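Local coordinates for protein beta-fructofuranosidase (Arabidopsis thaliana, PDB 2OXB) that hydrolyses sucrose and 1-kestose, and less readily neokestose and levan, as a cell-wall invertase of glycosyl hydrolase family 32, at residues Asn45-His50 / His62-Phe67; Met398-Lys403 / Phe514-Gln519. The protein carries 1 engineered substitution. All coordinates share one frame; numbering follows the deposited sequence.

Contact 1 of 2, residues Asn45-His50 / His62-Phe67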
loop_
_atom_site.group_PDB
_atom_site.type_symbol
_atom_site.label_atom_id
_atom_site.label_comp_id
_atom_site.label_asym_id
_atom_site.label_seq_id
_atom_site.Cartn_x
_atom_site.Cartn_y
_atom_site.Cartn_z
ATOM N N ASN A 45 19.419 -13.486 -2.650
ATOM C CA ASN A 45 20.050 -12.969 -3.854
ATOM C C ASN A 45 19.214 -11.845 -4.437
ATOM O O ASN A 45 19.082 -11.723 -5.653
ATOM C CB ASN A 45 20.197 -14.082 -4.872
ATOM C CG ASN A 45 20.665 -15.362 -4.244
ATOM O OD1 ASN A 45 21.808 -15.469 -3.781
ATOM N ND2 ASN A 45 19.775 -16.346 -4.201
ATOM N N ILE A 46 18.654 -11.019 -3.562
ATOM C CA ILE A 46 17.824 -9.911 -4.000
ATOM C C ILE A 46 18.510 -9.019 -5.032
ATOM O O ILE A 46 19.665 -8.613 -4.863
ATOM C CB ILE A 46 17.364 -9.055 -2.796
ATOM C CG1 ILE A 46 16.348 -9.839 -1.970
ATOM C CG2 ILE A 46 16.740 -7.758 -3.278
ATOM C CD1 ILE A 46 15.122 -10.271 -2.773
ATOM N N VAL A 47 17.773 -8.734 -6.105
ATOM C CA VAL A 47 18.235 -7.895 -7.210
ATOM C C VAL A 47 17.103 -6.956 -7.619
ATOM O O VAL A 47 15.952 -7.147 -7.222
ATOM C CB VAL A 47 18.598 -8.746 -8.453
ATOM C CG1 VAL A 47 19.232 -7.865 -9.524
ATOM C CG2 VAL A 47 19.528 -9.886 -8.063
ATOM N N TRP A 48 17.428 -5.952 -8.425
ATOM C CA TRP A 48 16.425 -5.012 -8.908
ATOM C C TRP A 48 15.840 -5.455 -10.248
ATOM O O TRP A 48 16.260 -4.977 -11.298
ATOM C CB TRP A 48 17.033 -3.608 -9.034
ATOM C CG TRP A 48 17.120 -2.865 -7.715
ATOM C CD1 TRP A 48 17.598 -3.350 -6.525
ATOM C CD2 TRP A 48 16.702 -1.518 -7.454
ATOM N NE1 TRP A 48 17.498 -2.390 -5.540
ATOM C CE2 TRP A 48 16.954 -1.257 -6.083
ATOM C CE3 TRP A 48 16.140 -0.506 -8.242
ATOM C CZ2 TRP A 48 16.660 -0.021 -5.488
ATOM C CZ3 TRP A 48 15.849 0.724 -7.644
ATOM C CH2 TRP A 48 16.110 0.952 -6.286
ATOM N N ALA A 49 14.881 -6.384 -10.201
ATOM C CA ALA A 49 14.224 -6.862 -11.411
ATOM C C ALA A 49 13.510 -5.666 -12.009
ATOM O O ALA A 49 13.087 -4.762 -11.281
ATOM C CB ALA A 49 13.236 -7.949 -11.088
ATOM N N HIS A 50 13.375 -5.667 -13.335
ATOM C CA HIS A 50 12.747 -4.558 -14.050
ATOM C C HIS A 50 11.526 -4.953 -14.865
ATOM O O HIS A 50 11.346 -6.115 -15.213
ATOM C CB HIS A 50 13.773 -3.903 -14.977
ATOM C CG HIS A 50 13.413 -2.518 -15.409
ATOM N ND1 HIS A 50 12.416 -1.782 -14.803
ATOM C CD2 HIS A 50 13.962 -1.706 -16.343
ATOM C CE1 HIS A 50 12.371 -0.577 -15.343
ATOM N NE2 HIS A 50 13.299 -0.505 -16.279
ATOM N N HIS A 62 12.153 -7.126 -18.331
ATOM C CA HIS A 62 13.491 -6.629 -18.636
ATOM C C HIS A 62 14.471 -7.261 -17.670
ATOM O O HIS A 62 14.123 -7.568 -16.532
ATOM C CB HIS A 62 13.589 -5.109 -18.473
ATOM C CG HIS A 62 13.204 -4.351 -19.696
ATOM N ND1 HIS A 62 11.947 -3.818 -19.874
ATOM C CD2 HIS A 62 13.889 -4.097 -20.836
ATOM C CE1 HIS A 62 11.873 -3.270 -21.074
ATOM N NE2 HIS A 62 13.036 -3.428 -21.678
ATOM N N PRO A 63 15.719 -7.447 -18.111
ATOM C CA PRO A 63 16.766 -8.044 -17.282
ATOM C C PRO A 63 17.143 -7.110 -16.128
ATOM O O PRO A 63 17.240 -5.897 -16.327
ATOM C CB PRO A 63 17.905 -8.244 -18.279
ATOM C CG PRO A 63 17.743 -7.073 -19.204
ATOM C CD PRO A 63 16.248 -7.045 -19.429
ATOM N N PRO A 64 17.348 -7.669 -14.910
ATOM C CA PRO A 64 17.719 -6.962 -13.673
ATOM C C PRO A 64 18.682 -5.791 -13.912
ATOM O O PRO A 64 19.642 -5.926 -14.662
ATOM C CB PRO A 64 18.337 -8.070 -12.838
ATOM C CG PRO A 64 17.465 -9.228 -13.170
ATOM C CD PRO A 64 17.296 -9.127 -14.672
ATOM N N ALA A 65 18.430 -4.662 -13.250
ATOM C CA ALA A 65 19.234 -3.448 -13.416
ATOM C C ALA A 65 20.276 -3.169 -12.327
ATOM O O ALA A 65 21.417 -2.779 -12.624
ATOM C CB ALA A 65 18.309 -2.245 -13.550
ATOM N N ILE A 66 19.868 -3.326 -11.072
ATOM C CA ILE A 66 20.763 -3.114 -9.941
ATOM C C ILE A 66 20.942 -4.484 -9.292
ATOM O O ILE A 66 19.979 -5.081 -8.808
ATOM C CB ILE A 66 20.168 -2.121 -8.889
ATOM C CG1 ILE A 66 19.624 -0.867 -9.575
ATOM C CG2 ILE A 66 21.250 -1.692 -7.904
ATOM C CD1 ILE A 66 20.678 -0.038 -10.268
ATOM N N PHE A 67 22.179 -4.973 -9.310
ATOM C CA PHE A 67 22.553 -6.266 -8.739
ATOM C C PHE A 67 24.027 -6.189 -8.363
ATOM O O PHE A 67 24.767 -5.373 -8.919
ATOM C CB PHE A 67 22.321 -7.393 -9.761
ATOM C CG PHE A 67 22.883 -7.108 -11.124
ATOM C CD1 PHE A 67 24.209 -7.404 -11.424
ATOM C CD2 PHE A 67 22.106 -6.465 -12.082
ATOM C CE1 PHE A 67 24.760 -7.054 -12.654
ATOM C CE2 PHE A 67 22.645 -6.108 -13.316
ATOM C CZ PHE A 67 23.982 -6.403 -13.602
#
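Trp48 and Ile66 pack side by side in the tighter part of this contact. Two backbone bonds hold it: Trp48 N donates to Ile66 O (2.7 Å), and Ala65 N donates to Trp48 O (2.9 Å) in a nearly straight N-H...O line of 168°. Beside the second bond, Pro64 CA also leans on Trp48 O, at 3.4 Å.

The two side chains run in the same direction, with that of Ile66 lying over one face of the indole. Ile66 CB stands over the five-membered ring, 3.7 Å from its centroid, while CG1 sits 3.4 Å above the plane, displaced toward the rim. CG1 is placed there by a first torsion that sets it anti to the carbonyl carbon (chi1 -48°). The indole NE1 turns to a partner beyond the pair, the carbonyl O of Trp78.

Further along, His50 and His62 are a looser match. Their CB atoms meet at 3.7 Å, but the rings lie oblique to one another with centroids 5.5 Å apart. His50 is buried, giving ND1 to Leu32 O and stacking on Phe33, whereas the His62 ring heads off toward Tyr117. The more open side is that of Val47, whose CG1 rests against Pro64 CB. Beside them the exposed Phe67 ring takes Lys123 in a cation-pi contact.

The chain turns a corner at Ala65. In the five-bladed propeller of this family, strand 60-66 is an outer edge strand; 47-53 joins it to 29-36, with 15-26 beyond. Trp48 packs on Gln35, a substrate-binding residue, as a second-shell neighbour, and Ala65 and Ile66 reach Trp121 of strand 121-123 in another sheet.

Contact 2 of 2, residues Met398-Lys403 / Phe514-Gln519; sequences MNVSVK and FNYGYQ
Lys403 and Gly517 bring the two backbones closest, with their CA atoms 4.6 Å apart. Residues 398-403 leave helix 391-397 at Met398 and fold through a type I turn from Asn399 to Val402; residues 514-519 run off the end of strand 510-515 into a loop.

Lys403 lies extended across Tyr518, the two side chains crossing at about a right angle. Its CD sits 4.0 Å from the ring centroid and only 9° off the normal, a CH-pi contact over the centre of the face, while CB approaches the same face near CD2 and CE2. On its way the aliphatic chain passes the carbonyl of Tyr516, with Lys403 CG 3.4 Å from Tyr516 O.

Deeper in, Val400 CG1, anti to the backbone N (chi1 -171°), meets Phe514 CE1 at 3.7 Å and comes to the edge of the Tyr516 ring at CD1, 4.4 Å away.

In the C-terminal beta-sandwich domain of this GH32 enzyme, the contact sets the turn before strand 406-415 against the end of its antiparallel partner 510-515; backbone bonds from Tyr516 to Pro408 and from Tyr518 to Ser404 carry the pairing further, and Val400 also packs on strand 423-431.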
loop_
_atom_site.group_PDB
_atom_site.type_symbol
_atom_site.label_atom_id
_atom_site.label_comp_id
_atom_site.label_asym_id
_atom_site.label_seq_id
_atom_site.Cartn_x
_atom_site.Cartn_y
_atom_site.Cartn_z
ATOM N N MET A 398 -15.392 -9.951 17.603
ATOM C CA MET A 398 -16.760 -10.163 17.136
ATOM C C MET A 398 -16.695 -10.671 15.702
ATOM O O MET A 398 -16.601 -9.890 14.754
ATOM C CB MET A 398 -17.577 -8.867 17.205
ATOM C CG MET A 398 -18.032 -8.512 18.609
ATOM S SD MET A 398 -18.951 -6.979 18.677
ATOM C CE MET A 398 -20.541 -7.537 19.250
ATOM N N ASN A 399 -16.710 -11.991 15.556
ATOM C CA ASN A 399 -16.669 -12.575 14.233
ATOM C C ASN A 399 -17.925 -12.192 13.448
ATOM O O ASN A 399 -18.705 -11.330 13.874
ATOM C CB ASN A 399 -16.500 -14.110 14.296
ATOM C CG ASN A 399 -17.372 -14.770 15.348
ATOM O OD1 ASN A 399 -17.285 -14.459 16.541
ATOM N ND2 ASN A 399 -18.207 -15.704 14.914
ATOM N N VAL A 400 -18.101 -12.834 12.299
ATOM C CA VAL A 400 -19.219 -12.592 11.391
ATOM C C VAL A 400 -20.602 -12.968 11.951
ATOM O O VAL A 400 -21.552 -12.191 11.837
ATOM C CB VAL A 400 -18.956 -13.354 10.069
ATOM C CG1 VAL A 400 -19.969 -12.957 8.998
ATOM C CG2 VAL A 400 -17.523 -13.084 9.611
ATOM N N SER A 401 -20.701 -14.150 12.561
ATOM C CA SER A 401 -21.955 -14.647 13.125
ATOM C C SER A 401 -22.462 -13.948 14.378
ATOM O O SER A 401 -23.464 -14.373 14.952
ATOM C CB SER A 401 -21.847 -16.146 13.405
ATOM O OG SER A 401 -21.906 -16.893 12.202
ATOM N N VAL A 402 -21.775 -12.894 14.813
ATOM C CA VAL A 402 -22.211 -12.146 15.986
ATOM C C VAL A 402 -22.983 -10.930 15.513
ATOM O O VAL A 402 -22.409 -10.018 14.919
ATOM C CB VAL A 402 -21.026 -11.680 16.864
ATOM C CG1 VAL A 402 -21.548 -10.847 18.035
ATOM C CG2 VAL A 402 -20.249 -12.884 17.390
ATOM N N LYS A 403 -24.286 -10.937 15.788
ATOM C CA LYS A 403 -25.209 -9.870 15.387
ATOM C C LYS A 403 -25.008 -8.502 16.036
ATOM O O LYS A 403 -24.436 -8.381 17.114
ATOM C CB LYS A 403 -26.663 -10.299 15.638
ATOM C CG LYS A 403 -27.197 -11.420 14.746
ATOM C CD LYS A 403 -28.716 -11.578 14.895
ATOM C CE LYS A 403 -29.250 -12.739 14.062
ATOM N NZ LYS A 403 -30.718 -12.919 14.251
ATOM N N PHE A 514 -24.260 -10.062 1.742
ATOM C CA PHE A 514 -24.987 -10.456 2.945
ATOM C C PHE A 514 -25.274 -9.357 3.978
ATOM O O PHE A 514 -24.902 -8.193 3.816
ATOM C CB PHE A 514 -24.280 -11.637 3.632
ATOM C CG PHE A 514 -22.927 -11.303 4.195
ATOM C CD1 PHE A 514 -22.276 -12.197 5.038
ATOM C CD2 PHE A 514 -22.308 -10.090 3.902
ATOM C CE1 PHE A 514 -21.031 -11.883 5.585
ATOM C CE2 PHE A 514 -21.064 -9.768 4.444
ATOM C CZ PHE A 514 -20.427 -10.664 5.286
ATOM N N ASN A 515 -25.962 -9.768 5.037
ATOM C CA ASN A 515 -26.366 -8.916 6.145
ATOM C C ASN A 515 -26.964 -9.879 7.156
ATOM O O ASN A 515 -28.149 -10.186 7.105
ATOM C CB ASN A 515 -27.420 -7.896 5.685
ATOM C CG ASN A 515 -28.164 -7.251 6.846
ATOM O OD1 ASN A 515 -27.561 -6.799 7.830
ATOM N ND2 ASN A 515 -29.484 -7.194 6.729
ATOM N N TYR A 516 -26.127 -10.382 8.051
ATOM C CA TYR A 516 -26.576 -11.321 9.064
ATOM C C TYR A 516 -26.933 -10.605 10.362
ATOM O O TYR A 516 -27.162 -11.248 11.391
ATOM C CB TYR A 516 -25.483 -12.364 9.321
ATOM C CG TYR A 516 -25.360 -13.418 8.240
ATOM C CD1 TYR A 516 -24.120 -13.971 7.914
ATOM C CD2 TYR A 516 -26.479 -13.860 7.542
ATOM C CE1 TYR A 516 -23.998 -14.934 6.907
ATOM C CE2 TYR A 516 -26.372 -14.819 6.540
ATOM C CZ TYR A 516 -25.133 -15.352 6.223
ATOM O OH TYR A 516 -25.028 -16.274 5.204
ATOM N N GLY A 517 -26.991 -9.274 10.307
ATOM C CA GLY A 517 -27.308 -8.491 11.489
ATOM C C GLY A 517 -28.792 -8.427 11.815
ATOM O O GLY A 517 -29.625 -9.025 11.129
ATOM N N TYR A 518 -29.127 -7.708 12.881
ATOM C CA TYR A 518 -30.521 -7.570 13.276
ATOM C C TYR A 518 -31.280 -6.783 12.200
ATOM O O TYR A 518 -31.796 -7.365 11.239
ATOM C CB TYR A 518 -30.623 -6.863 14.631
ATOM C CG TYR A 518 -30.532 -7.780 15.837
ATOM C CD1 TYR A 518 -31.497 -8.772 16.055
ATOM C CD2 TYR A 518 -29.504 -7.626 16.790
ATOM C CE1 TYR A 518 -31.452 -9.589 17.192
ATOM C CE2 TYR A 518 -29.448 -8.441 17.937
ATOM C CZ TYR A 518 -30.432 -9.418 18.131
ATOM O OH TYR A 518 -30.428 -10.210 19.261
ATOM N N GLN A 519 -31.337 -5.462 12.361
ATOM C CA GLN A 519 -32.021 -4.602 11.406
ATOM C C GLN A 519 -31.584 -4.938 9.988
ATOM O O GLN A 519 -30.417 -5.248 9.740
ATOM C CB GLN A 519 -31.716 -3.126 11.680
ATOM C CG GLN A 519 -32.174 -2.591 13.029
ATOM C CD GLN A 519 -33.658 -2.804 13.291
ATOM O OE1 GLN A 519 -34.039 -3.728 14.001
ATOM N NE2 GLN A 519 -34.500 -1.945 12.723
#

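The two contacts lie on opposite sides of the chain's centre, with their own centres 48 Å apart and about 35 Å between nearest atoms. They come in series: contact 1 closes before contact 2 opens, and they share no strand or sheet. Contact 1 belongs to the N-terminal propeller, at a hairpin whose tryptophan lies about 8 Å, side chain to nearest sugar atom, from the bound fructose unit. Contact 2 lies away from the annotated sites, where it joins the turn after helix 391-397 to the end of strand 510-515 and the loop that follows. Contact 1 thus lies behind the substrate-binding shell of the propeller, whereas contact 2 belongs to the separate C-terminal beta-sandwich.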